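Local coordinates for protein interleukin-2 receptor subunit beta (Mus musculus, PDB 6DG5) that acts as the beta subunit of the interleukin-2 receptor, probably passing the mitogenic signal of that cytokine across the membrane and taking part in receptor-mediated endocytosis, at residues Asn13-Val18 against Phe67-Ser72; Leu105-Pro110 against Val183-Gln188; Leu79-Val84 against Cys97-Phe102. All blocks are in the same frame, centred on the assembly; numbering follows the deposited sequence.

Contact 1: Asn13-Val18 against Phe67-Ser72; sequences NSRANV and FPESQS. With NAG (2-acetamido-2-deoxy-beta-D-glucopyranose), chain E.
R15 reaches across to the 67-72 loop and is met in turn by P68, E69 and Q71, a worked example of one long side chain with polar partners spaced along its length. Its CB rests on P68 O at 3.2 Å, and CG passes E69 CA at 3.9 Å. The chain then bends (chi2 -40°), which carries CD across to E69 O, 3.6 Å away. NE forms a salt bridge with E69 OE2 at 3.2 Å; the carboxylate oxygen lies close to the guanidinium plane and is approached on its anti side. The two planes stand 77° apart, and the other carboxylate oxygen, E69 OE1, accepts from the backbone N of Q131. E69 O sits over one face of the guanidinium, 3.1 Å from CZ. At the tip NH1 points to Q71 OE1, although the modelled separation is too short to be trusted.

The R15 carbonyl is gripped in turn: S72 OG meets R15 O in the carbonyl plane at 2.8 Å, and S72 N reaches it from above that plane at 3.0 Å. Y12 OH is a further partner. N13 OD1 takes R15 N and N17 N on opposite faces of its amide, while N17 ND2 carries the N-linked glycan. An Asx turn thus shapes the link between strands 8-12 and 17-23, beside a loop consistent with the cytokine-facing elbow of type I cytokine receptors.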
loop_
_atom_site.group_PDB
_atom_site.type_symbol
_atom_site.label_atom_id
_atom_site.label_comp_id
_atom_site.label_asym_id
_atom_site.label_seq_id
_atom_site.Cartn_x
_atom_site.Cartn_y
_atom_site.Cartn_z
ATOM N N ASN B 13 -16.870 -3.599 4.836
ATOM C CA ASN B 13 -16.454 -2.234 4.540
ATOM C C ASN B 13 -14.978 -1.982 4.838
ATOM O O ASN B 13 -14.553 -0.822 4.831
ATOM C CB ASN B 13 -17.319 -1.238 5.319
ATOM C CG ASN B 13 -16.916 -1.121 6.778
ATOM O OD1 ASN B 13 -16.426 -2.077 7.382
ATOM N ND2 ASN B 13 -17.124 0.058 7.354
ATOM N N SER B 14 -14.207 -3.041 5.097
ATOM C CA SER B 14 -12.781 -3.026 5.418
ATOM C C SER B 14 -12.479 -2.445 6.793
ATOM O O SER B 14 -11.305 -2.262 7.130
ATOM C CB SER B 14 -11.950 -2.277 4.367
ATOM O OG SER B 14 -12.102 -0.877 4.511
ATOM N N ARG B 15 -13.494 -2.159 7.606
ATOM C CA ARG B 15 -13.247 -1.701 8.969
ATOM C C ARG B 15 -13.973 -2.576 9.982
ATOM O O ARG B 15 -13.405 -3.553 10.481
ATOM C CB ARG B 15 -13.657 -0.237 9.140
ATOM C CG ARG B 15 -12.592 0.764 8.716
ATOM C CD ARG B 15 -11.205 0.306 9.142
ATOM N NE ARG B 15 -10.303 1.424 9.405
ATOM C CZ ARG B 15 -8.994 1.297 9.590
ATOM N NH1 ARG B 15 -8.427 0.100 9.528
ATOM N NH2 ARG B 15 -8.249 2.367 9.829
ATOM N N ALA B 16 -15.230 -2.241 10.295
ATOM C CA ALA B 16 -15.951 -2.979 11.326
ATOM C C ALA B 16 -17.405 -3.257 10.959
ATOM O O ALA B 16 -18.227 -3.475 11.856
ATOM C CB ALA B 16 -15.901 -2.222 12.654
ATOM N N ASN B 17 -17.744 -3.270 9.672
ATOM C CA ASN B 17 -19.123 -3.418 9.228
ATOM C C ASN B 17 -19.193 -4.509 8.172
ATOM O O ASN B 17 -18.472 -4.459 7.169
ATOM C CB ASN B 17 -19.662 -2.089 8.678
ATOM C CG ASN B 17 -21.162 -2.118 8.380
ATOM O OD1 ASN B 17 -21.766 -3.176 8.174
ATOM N ND2 ASN B 17 -21.765 -0.932 8.351
ATOM N N VAL B 18 -20.050 -5.496 8.413
ATOM C CA VAL B 18 -20.343 -6.550 7.454
ATOM C C VAL B 18 -21.847 -6.537 7.219
ATOM O O VAL B 18 -22.632 -6.643 8.171
ATOM C CB VAL B 18 -19.876 -7.927 7.950
ATOM C CG1 VAL B 18 -20.231 -9.004 6.940
ATOM C CG2 VAL B 18 -18.377 -7.914 8.221
ATOM N N PHE B 67 -15.471 1.693 17.238
ATOM C CA PHE B 67 -15.129 2.831 16.399
ATOM C C PHE B 67 -15.505 2.550 14.947
ATOM O O PHE B 67 -15.558 1.389 14.527
ATOM C CB PHE B 67 -13.631 3.131 16.483
ATOM C CG PHE B 67 -13.074 3.078 17.876
ATOM C CD1 PHE B 67 -13.425 4.032 18.818
ATOM C CD2 PHE B 67 -12.180 2.083 18.240
ATOM C CE1 PHE B 67 -12.909 3.984 20.102
ATOM C CE2 PHE B 67 -11.659 2.030 19.520
ATOM C CZ PHE B 67 -12.024 2.982 20.452
ATOM N N PRO B 68 -15.779 3.591 14.154
ATOM C CA PRO B 68 -16.006 3.356 12.718
ATOM C C PRO B 68 -14.745 2.933 11.991
ATOM O O PRO B 68 -14.811 2.105 11.073
ATOM C CB PRO B 68 -16.528 4.711 12.214
ATOM C CG PRO B 68 -16.919 5.474 13.445
ATOM C CD PRO B 68 -16.003 4.996 14.524
ATOM N N GLU B 69 -13.591 3.475 12.381
ATOM C CA GLU B 69 -12.315 3.155 11.761
ATOM C C GLU B 69 -11.573 2.038 12.483
ATOM O O GLU B 69 -10.365 1.876 12.278
ATOM C CB GLU B 69 -11.432 4.404 11.691
ATOM C CG GLU B 69 -12.027 5.561 10.897
ATOM C CD GLU B 69 -11.930 5.359 9.397
ATOM O OE1 GLU B 69 -12.577 6.123 8.648
ATOM O OE2 GLU B 69 -11.199 4.442 8.969
ATOM N N SER B 70 -12.262 1.265 13.320
ATOM C CA SER B 70 -11.617 0.175 14.040
ATOM C C SER B 70 -11.431 -1.022 13.115
ATOM O O SER B 70 -12.347 -1.400 12.378
ATOM C CB SER B 70 -12.436 -0.221 15.266
ATOM O OG SER B 70 -13.517 -1.057 14.901
ATOM N N GLN B 71 -10.240 -1.618 13.156
ATOM C CA GLN B 71 -9.905 -2.751 12.293
ATOM C C GLN B 71 -10.336 -4.030 12.998
ATOM O O GLN B 71 -9.573 -4.645 13.744
ATOM C CB GLN B 71 -8.418 -2.765 11.964
ATOM C CG GLN B 71 -8.046 -3.731 10.849
ATOM C CD GLN B 71 -8.683 -3.355 9.530
ATOM O OE1 GLN B 71 -8.642 -2.197 9.117
ATOM N NE2 GLN B 71 -9.290 -4.329 8.865
ATOM N N SER B 72 -11.576 -4.450 12.740
ATOM C CA SER B 72 -12.132 -5.594 13.453
ATOM C C SER B 72 -11.726 -6.924 12.830
ATOM O O SER B 72 -11.719 -7.946 13.523
ATOM C CB SER B 72 -13.656 -5.489 13.506
ATOM O OG SER B 72 -14.217 -5.601 12.211
HETATM C C1 NAG E . -23.162 -0.753 8.064
HETATM C C2 NAG E . -23.570 0.692 8.399
HETATM C C3 NAG E . -24.959 1.022 7.839
HETATM C C4 NAG E . -25.088 0.620 6.376
HETATM C C5 NAG E . -24.705 -0.846 6.239
HETATM C C6 NAG E . -24.769 -1.376 4.825
HETATM C C7 NAG E . -22.548 1.492 10.488
HETATM C C8 NAG E . -22.709 1.617 11.973
HETATM N N2 NAG E . -23.553 0.899 9.838
HETATM O O3 NAG E . -25.208 2.416 7.987
HETATM O O4 NAG E . -26.438 0.819 5.970
HETATM O O5 NAG E . -23.351 -1.000 6.675
HETATM O O6 NAG E . -23.481 -1.720 4.336
HETATM O O7 NAG E . -21.553 1.911 9.903
#

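Contact 2: Leu105-Pro110 against Val183-Gln188; sequences LRLVAP and VRVKAQ. With FUC (alpha-L-fucopyranose), chain C.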
loop_
_atom_site.group_PDB
_atom_site.type_symbol
_atom_site.label_atom_id
_atom_site.label_comp_id
_atom_site.label_asym_id
_atom_site.label_seq_id
_atom_site.Cartn_x
_atom_site.Cartn_y
_atom_site.Cartn_z
ATOM N N LEU B 105 -14.953 -7.137 -0.417
ATOM C CA LEU B 105 -14.815 -5.755 0.021
ATOM C C LEU B 105 -15.745 -4.849 -0.774
ATOM O O LEU B 105 -15.767 -4.901 -2.009
ATOM C CB LEU B 105 -13.370 -5.280 -0.130
ATOM C CG LEU B 105 -12.368 -5.771 0.915
ATOM C CD1 LEU B 105 -10.978 -5.252 0.590
ATOM C CD2 LEU B 105 -12.791 -5.331 2.306
ATOM N N ARG B 106 -16.505 -4.018 -0.062
ATOM C CA ARG B 106 -17.349 -2.994 -0.679
ATOM C C ARG B 106 -17.270 -1.761 0.216
ATOM O O ARG B 106 -17.998 -1.658 1.208
ATOM C CB ARG B 106 -18.786 -3.473 -0.853
ATOM C CG ARG B 106 -19.496 -2.834 -2.037
ATOM C CD ARG B 106 -20.756 -2.095 -1.618
ATOM N NE ARG B 106 -21.970 -2.861 -1.893
ATOM C CZ ARG B 106 -22.745 -3.399 -0.957
ATOM N NH1 ARG B 106 -23.832 -4.078 -1.302
ATOM N NH2 ARG B 106 -22.441 -3.252 0.324
ATOM N N LEU B 107 -16.388 -0.831 -0.142
ATOM C CA LEU B 107 -16.080 0.306 0.711
ATOM C C LEU B 107 -17.270 1.261 0.812
ATOM O O LEU B 107 -18.251 1.169 0.071
ATOM C CB LEU B 107 -14.852 1.047 0.183
ATOM C CG LEU B 107 -13.506 0.351 0.392
ATOM C CD1 LEU B 107 -12.496 0.778 -0.663
ATOM C CD2 LEU B 107 -12.989 0.666 1.781
ATOM N N VAL B 108 -17.165 2.189 1.757
ATOM C CA VAL B 108 -18.187 3.212 1.955
ATOM C C VAL B 108 -18.067 4.259 0.858
ATOM O O VAL B 108 -16.960 4.655 0.474
ATOM C CB VAL B 108 -18.053 3.835 3.357
ATOM C CG1 VAL B 108 -18.887 5.103 3.469
ATOM C CG2 VAL B 108 -18.468 2.831 4.419
ATOM N N ALA B 109 -19.214 4.705 0.347
ATOM C CA ALA B 109 -19.239 5.638 -0.769
ATOM C C ALA B 109 -18.488 6.922 -0.419
ATOM O O ALA B 109 -18.453 7.330 0.746
ATOM C CB ALA B 109 -20.682 5.965 -1.147
ATOM N N PRO B 110 -17.868 7.571 -1.407
ATOM C CA PRO B 110 -17.185 8.843 -1.136
ATOM C C PRO B 110 -18.176 9.913 -0.707
ATOM O O PRO B 110 -19.338 9.917 -1.116
ATOM C CB PRO B 110 -16.530 9.190 -2.479
ATOM C CG PRO B 110 -16.451 7.892 -3.211
ATOM C CD PRO B 110 -17.658 7.117 -2.790
ATOM N N VAL B 183 -19.086 9.892 -7.639
ATOM C CA VAL B 183 -17.790 9.229 -7.543
ATOM C C VAL B 183 -17.944 7.953 -6.727
ATOM O O VAL B 183 -18.853 7.830 -5.901
ATOM C CB VAL B 183 -16.719 10.154 -6.918
ATOM C CG1 VAL B 183 -15.324 9.677 -7.273
ATOM C CG2 VAL B 183 -16.921 11.596 -7.367
ATOM N N ARG B 184 -17.057 6.990 -6.979
ATOM C CA ARG B 184 -17.025 5.750 -6.216
ATOM C C ARG B 184 -15.584 5.268 -6.099
ATOM O O ARG B 184 -14.698 5.717 -6.831
ATOM C CB ARG B 184 -17.913 4.672 -6.851
ATOM C CG ARG B 184 -17.589 4.351 -8.294
ATOM C CD ARG B 184 -18.559 3.317 -8.834
ATOM N NE ARG B 184 -18.158 2.802 -10.139
ATOM C CZ ARG B 184 -18.771 1.800 -10.760
ATOM N NH1 ARG B 184 -19.810 1.205 -10.191
ATOM N NH2 ARG B 184 -18.343 1.389 -11.947
ATOM N N VAL B 185 -15.362 4.333 -5.170
ATOM C CA VAL B 185 -14.019 3.956 -4.742
ATOM C C VAL B 185 -13.896 2.436 -4.672
ATOM O O VAL B 185 -14.878 1.722 -4.455
ATOM C CB VAL B 185 -13.679 4.612 -3.380
ATOM C CG1 VAL B 185 -14.595 4.093 -2.281
ATOM C CG2 VAL B 185 -12.216 4.405 -3.013
ATOM N N LYS B 186 -12.668 1.945 -4.861
ATOM C CA LYS B 186 -12.372 0.517 -4.836
ATOM C C LYS B 186 -10.886 0.331 -4.551
ATOM O O LYS B 186 -10.083 1.248 -4.742
ATOM C CB LYS B 186 -12.763 -0.153 -6.160
ATOM C CG LYS B 186 -12.857 -1.671 -6.120
ATOM C CD LYS B 186 -13.428 -2.219 -7.423
ATOM C CE LYS B 186 -12.331 -2.696 -8.371
ATOM N NZ LYS B 186 -11.190 -1.737 -8.471
ATOM N N ALA B 187 -10.533 -0.869 -4.084
ATOM C CA ALA B 187 -9.144 -1.248 -3.824
ATOM C C ALA B 187 -8.841 -2.530 -4.591
ATOM O O ALA B 187 -9.379 -3.595 -4.266
ATOM C CB ALA B 187 -8.890 -1.430 -2.327
ATOM N N GLN B 188 -7.972 -2.436 -5.594
ATOM C CA GLN B 188 -7.734 -3.545 -6.519
ATOM C C GLN B 188 -6.445 -4.296 -6.168
ATOM O O GLN B 188 -5.515 -4.436 -6.963
ATOM C CB GLN B 188 -7.734 -3.036 -7.967
ATOM C CG GLN B 188 -6.560 -2.146 -8.407
ATOM C CD GLN B 188 -6.443 -0.854 -7.630
ATOM O OE1 GLN B 188 -7.437 -0.313 -7.148
ATOM N NE2 GLN B 188 -5.219 -0.353 -7.498
HETATM C C1 FUC C . -23.141 -0.750 3.325
HETATM C C2 FUC C . -21.627 -0.881 3.014
HETATM C C3 FUC C . -21.271 -0.303 1.636
HETATM C C4 FUC C . -22.348 0.675 1.114
HETATM C C5 FUC C . -23.723 -0.028 1.068
HETATM C C6 FUC C . -24.901 0.938 1.091
HETATM O O2 FUC C . -21.170 -2.223 3.118
HETATM O O3 FUC C . -20.038 0.400 1.716
HETATM O O4 FUC C . -22.406 1.861 1.901
HETATM O O5 FUC C . -23.919 -0.962 2.160
HETATM O O HOH W 1 -15.074 -0.580 -2.872
#
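L107 and P110 turn their side chains onto strand 183-187 and meet it by apolar packing, with no direct hydrogen bond from segment to segment. L107 CB touches V185 CG1 at 3.9 Å. That methyl group occupies the position between its own backbone N and carbonyl carbon (chi1 64°), where it also comes within 3.7 Å of V108 O. Farther along the segment, the proline ring lies against the strand backbone: P110 CD approaches V183 O at 3.4 Å, and P110 CG lies 3.7 Å from R184 CA.

Polar contact between the segments is left to a water, which accepts from L107 N at 3.0 Å and donates to V185 O at 2.8 Å, bridging two backbones too far apart to pair directly.

The third kind of contact involves sugar. Fucose O3 lies 2.5 Å from L107 O and close to R106 O as well; which of them takes its proton is not settled. R106 folds over the same sugar, with fucose C5 over one face of its guanidinium and fucose O2 at the edge, 3.2 Å from NH2. An alanine here would probably leave that side of the fucose without its guanidinium cover and freer to turn.

Around this, strand 178-187 runs between strands 140-148 and 202-205. V185 also packs on L140 and F142 of strand 140-148, R184 pairs with E143, and both R184 and K186 make cation-pi contacts with W195 of the WSXWS motif, while L105 and R106 reach back to strand 8-12.

Contact 3: Leu79-Val84 against Cys97-Phe102; sequences LDINVV and CDFHPF
I81 and C97 exchange two backbone hydrogen bonds, I81 N to C97 O and C97 N to I81 O, each 2.8 Å long. The first runs nearly along the C=O axis. They form a hydrogen-bonded antiparallel pair in the beta hairpin of strands 79-86 and 91-99, part of the fibronectin type III-like fold of the N-terminal domain. L79 N reaches F99 O only in a weak bond of 3.4 Å. Between the two, D80 CA adds a CA-H...O contact to C97 O. The disulfide from C97 to C5 ties the edge strand 91-99 to the N-terminal segment.

One face of the hairpin carries like charges: D80 OD2 and D98 OD1 lie 3.5 Å apart, the side chains side by side and their carboxylate planes 86° to each other. Such closeness would probably raise the pKa of one of the two carboxylates.

The other face is apolar and illustrates how a single ring can serve two neighbours. C10 of strand 8-12 is a further neighbour of I81 and F99, and A37 of L79. F99, with CG anti to its backbone N (chi1 173°), lies alongside L79, and L79 CD1 meets F99 CD2 at 3.6 Å. I81 comes at a slant, its CD1 3.6 Å from both F99 CB and F99 CG.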
loop_
_atom_site.group_PDB
_atom_site.type_symbol
_atom_site.label_atom_id
_atom_site.label_comp_id
_atom_site.label_asym_id
_atom_site.label_seq_id
_atom_site.Cartn_x
_atom_site.Cartn_y
_atom_site.Cartn_z
ATOM N N LEU B 79 -14.896 -15.967 9.144
ATOM C CA LEU B 79 -16.041 -16.078 10.035
ATOM C C LEU B 79 -17.165 -16.843 9.349
ATOM O O LEU B 79 -17.429 -16.649 8.159
ATOM C CB LEU B 79 -16.524 -14.697 10.494
ATOM C CG LEU B 79 -16.859 -13.602 9.483
ATOM C CD1 LEU B 79 -18.313 -13.671 9.091
ATOM C CD2 LEU B 79 -16.540 -12.244 10.075
ATOM N N ASP B 80 -17.814 -17.721 10.110
ATOM C CA ASP B 80 -18.895 -18.558 9.599
ATOM C C ASP B 80 -20.209 -17.796 9.723
ATOM O O ASP B 80 -20.661 -17.501 10.834
ATOM C CB ASP B 80 -18.956 -19.880 10.359
ATOM C CG ASP B 80 -17.657 -20.655 10.285
ATOM O OD1 ASP B 80 -16.600 -20.078 10.612
ATOM O OD2 ASP B 80 -17.692 -21.846 9.909
ATOM N N ILE B 81 -20.823 -17.483 8.587
ATOM C CA ILE B 81 -22.105 -16.792 8.561
ATOM C C ILE B 81 -23.216 -17.829 8.461
ATOM O O ILE B 81 -23.252 -18.629 7.519
ATOM C CB ILE B 81 -22.177 -15.789 7.403
ATOM C CG1 ILE B 81 -21.368 -14.544 7.750
ATOM C CG2 ILE B 81 -23.615 -15.401 7.128
ATOM C CD1 ILE B 81 -21.047 -13.672 6.569
ATOM N N ASN B 82 -24.118 -17.816 9.438
ATOM C CA ASN B 82 -25.245 -18.732 9.492
ATOM C C ASN B 82 -26.541 -17.933 9.513
ATOM O O ASN B 82 -26.640 -16.914 10.203
ATOM C CB ASN B 82 -25.171 -19.633 10.729
ATOM C CG ASN B 82 -23.821 -20.302 10.883
ATOM O OD1 ASN B 82 -23.619 -21.432 10.441
ATOM N ND2 ASN B 82 -22.885 -19.605 11.517
ATOM N N VAL B 83 -27.526 -18.398 8.752
ATOM C CA VAL B 83 -28.854 -17.800 8.726
ATOM C C VAL B 83 -29.800 -18.740 9.454
ATOM O O VAL B 83 -29.970 -19.898 9.051
ATOM C CB VAL B 83 -29.337 -17.534 7.292
ATOM C CG1 VAL B 83 -30.708 -16.875 7.313
ATOM C CG2 VAL B 83 -28.332 -16.670 6.551
ATOM N N VAL B 84 -30.410 -18.249 10.530
ATOM C CA VAL B 84 -31.345 -19.024 11.333
ATOM C C VAL B 84 -32.692 -18.319 11.325
ATOM O O VAL B 84 -32.761 -17.087 11.402
ATOM C CB VAL B 84 -30.832 -19.215 12.776
ATOM C CG1 VAL B 84 -29.653 -20.171 12.790
ATOM C CG2 VAL B 84 -30.441 -17.878 13.380
ATOM N N CYS B 97 -22.411 -20.765 5.956
ATOM C CA CYS B 97 -21.400 -20.534 4.935
ATOM C C CYS B 97 -20.150 -19.903 5.527
ATOM O O CYS B 97 -20.178 -19.274 6.588
ATOM C CB CYS B 97 -21.927 -19.647 3.804
ATOM S SG CYS B 97 -23.564 -18.941 4.056
ATOM N N ASP B 98 -19.049 -20.081 4.802
ATOM C CA ASP B 98 -17.785 -19.431 5.098
ATOM C C ASP B 98 -17.735 -18.069 4.421
ATOM O O ASP B 98 -18.389 -17.835 3.401
ATOM C CB ASP B 98 -16.609 -20.291 4.630
ATOM C CG ASP B 98 -16.586 -21.654 5.293
ATOM O OD1 ASP B 98 -16.873 -21.733 6.505
ATOM O OD2 ASP B 98 -16.286 -22.649 4.600
ATOM N N PHE B 99 -16.948 -17.168 5.001
ATOM C CA PHE B 99 -16.890 -15.791 4.527
ATOM C C PHE B 99 -15.483 -15.260 4.738
ATOM O O PHE B 99 -15.029 -15.148 5.881
ATOM C CB PHE B 99 -17.915 -14.921 5.260
ATOM C CG PHE B 99 -17.804 -13.456 4.952
ATOM C CD1 PHE B 99 -18.259 -12.950 3.745
ATOM C CD2 PHE B 99 -17.255 -12.579 5.875
ATOM C CE1 PHE B 99 -18.160 -11.601 3.460
ATOM C CE2 PHE B 99 -17.154 -11.229 5.596
ATOM C CZ PHE B 99 -17.607 -10.740 4.388
ATOM N N HIS B 100 -14.801 -14.936 3.640
ATOM C CA HIS B 100 -13.479 -14.335 3.707
ATOM C C HIS B 100 -13.622 -12.832 3.542
ATOM O O HIS B 100 -14.005 -12.370 2.454
ATOM C CB HIS B 100 -12.567 -14.913 2.629
ATOM C CG HIS B 100 -12.291 -16.373 2.803
ATOM N ND1 HIS B 100 -13.100 -17.354 2.272
ATOM C CD2 HIS B 100 -11.303 -17.019 3.465
ATOM C CE1 HIS B 100 -12.616 -18.542 2.588
ATOM N NE2 HIS B 100 -11.525 -18.366 3.312
ATOM N N PRO B 101 -13.328 -12.035 4.572
ATOM C CA PRO B 101 -13.735 -10.620 4.540
ATOM C C PRO B 101 -13.023 -9.794 3.483
ATOM O O PRO B 101 -13.668 -8.984 2.807
ATOM C CB PRO B 101 -13.402 -10.135 5.961
ATOM C CG PRO B 101 -13.306 -11.380 6.789
ATOM C CD PRO B 101 -12.751 -12.417 5.870
ATOM N N PHE B 102 -11.715 -9.961 3.321
ATOM C CA PHE B 102 -10.986 -9.127 2.373
ATOM C C PHE B 102 -11.092 -9.621 0.936
ATOM O O PHE B 102 -10.492 -9.014 0.044
ATOM C CB PHE B 102 -9.521 -9.018 2.793
ATOM C CG PHE B 102 -9.284 -7.995 3.862
ATOM C CD1 PHE B 102 -9.538 -8.291 5.190
ATOM C CD2 PHE B 102 -8.820 -6.732 3.539
ATOM C CE1 PHE B 102 -9.325 -7.349 6.176
ATOM C CE2 PHE B 102 -8.603 -5.786 4.519
ATOM C CZ PHE B 102 -8.858 -6.095 5.841
#

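All three contacts lie in the two-domain extracellular part of the receptor and are largely buried, yet each is held differently. Contact 3 lies farthest from the chain centre, within the N-terminal sheet, and relies on strand pairing backed by an apolar face. Contact 1 belongs to the same sheet but joins loops, so charged and polar side chains do the work; P68 and F67 mark its exposed margin. Contact 2, near the middle of the chain, packs a linker on the second domain with water and sugar in support. Contacts 1 and 2 touch where L107 CD2 meets S14, contacts 1 and 3 where F102 meets Q71 and F99 meets V18. Contacts 2 and 3 follow each other in sequence.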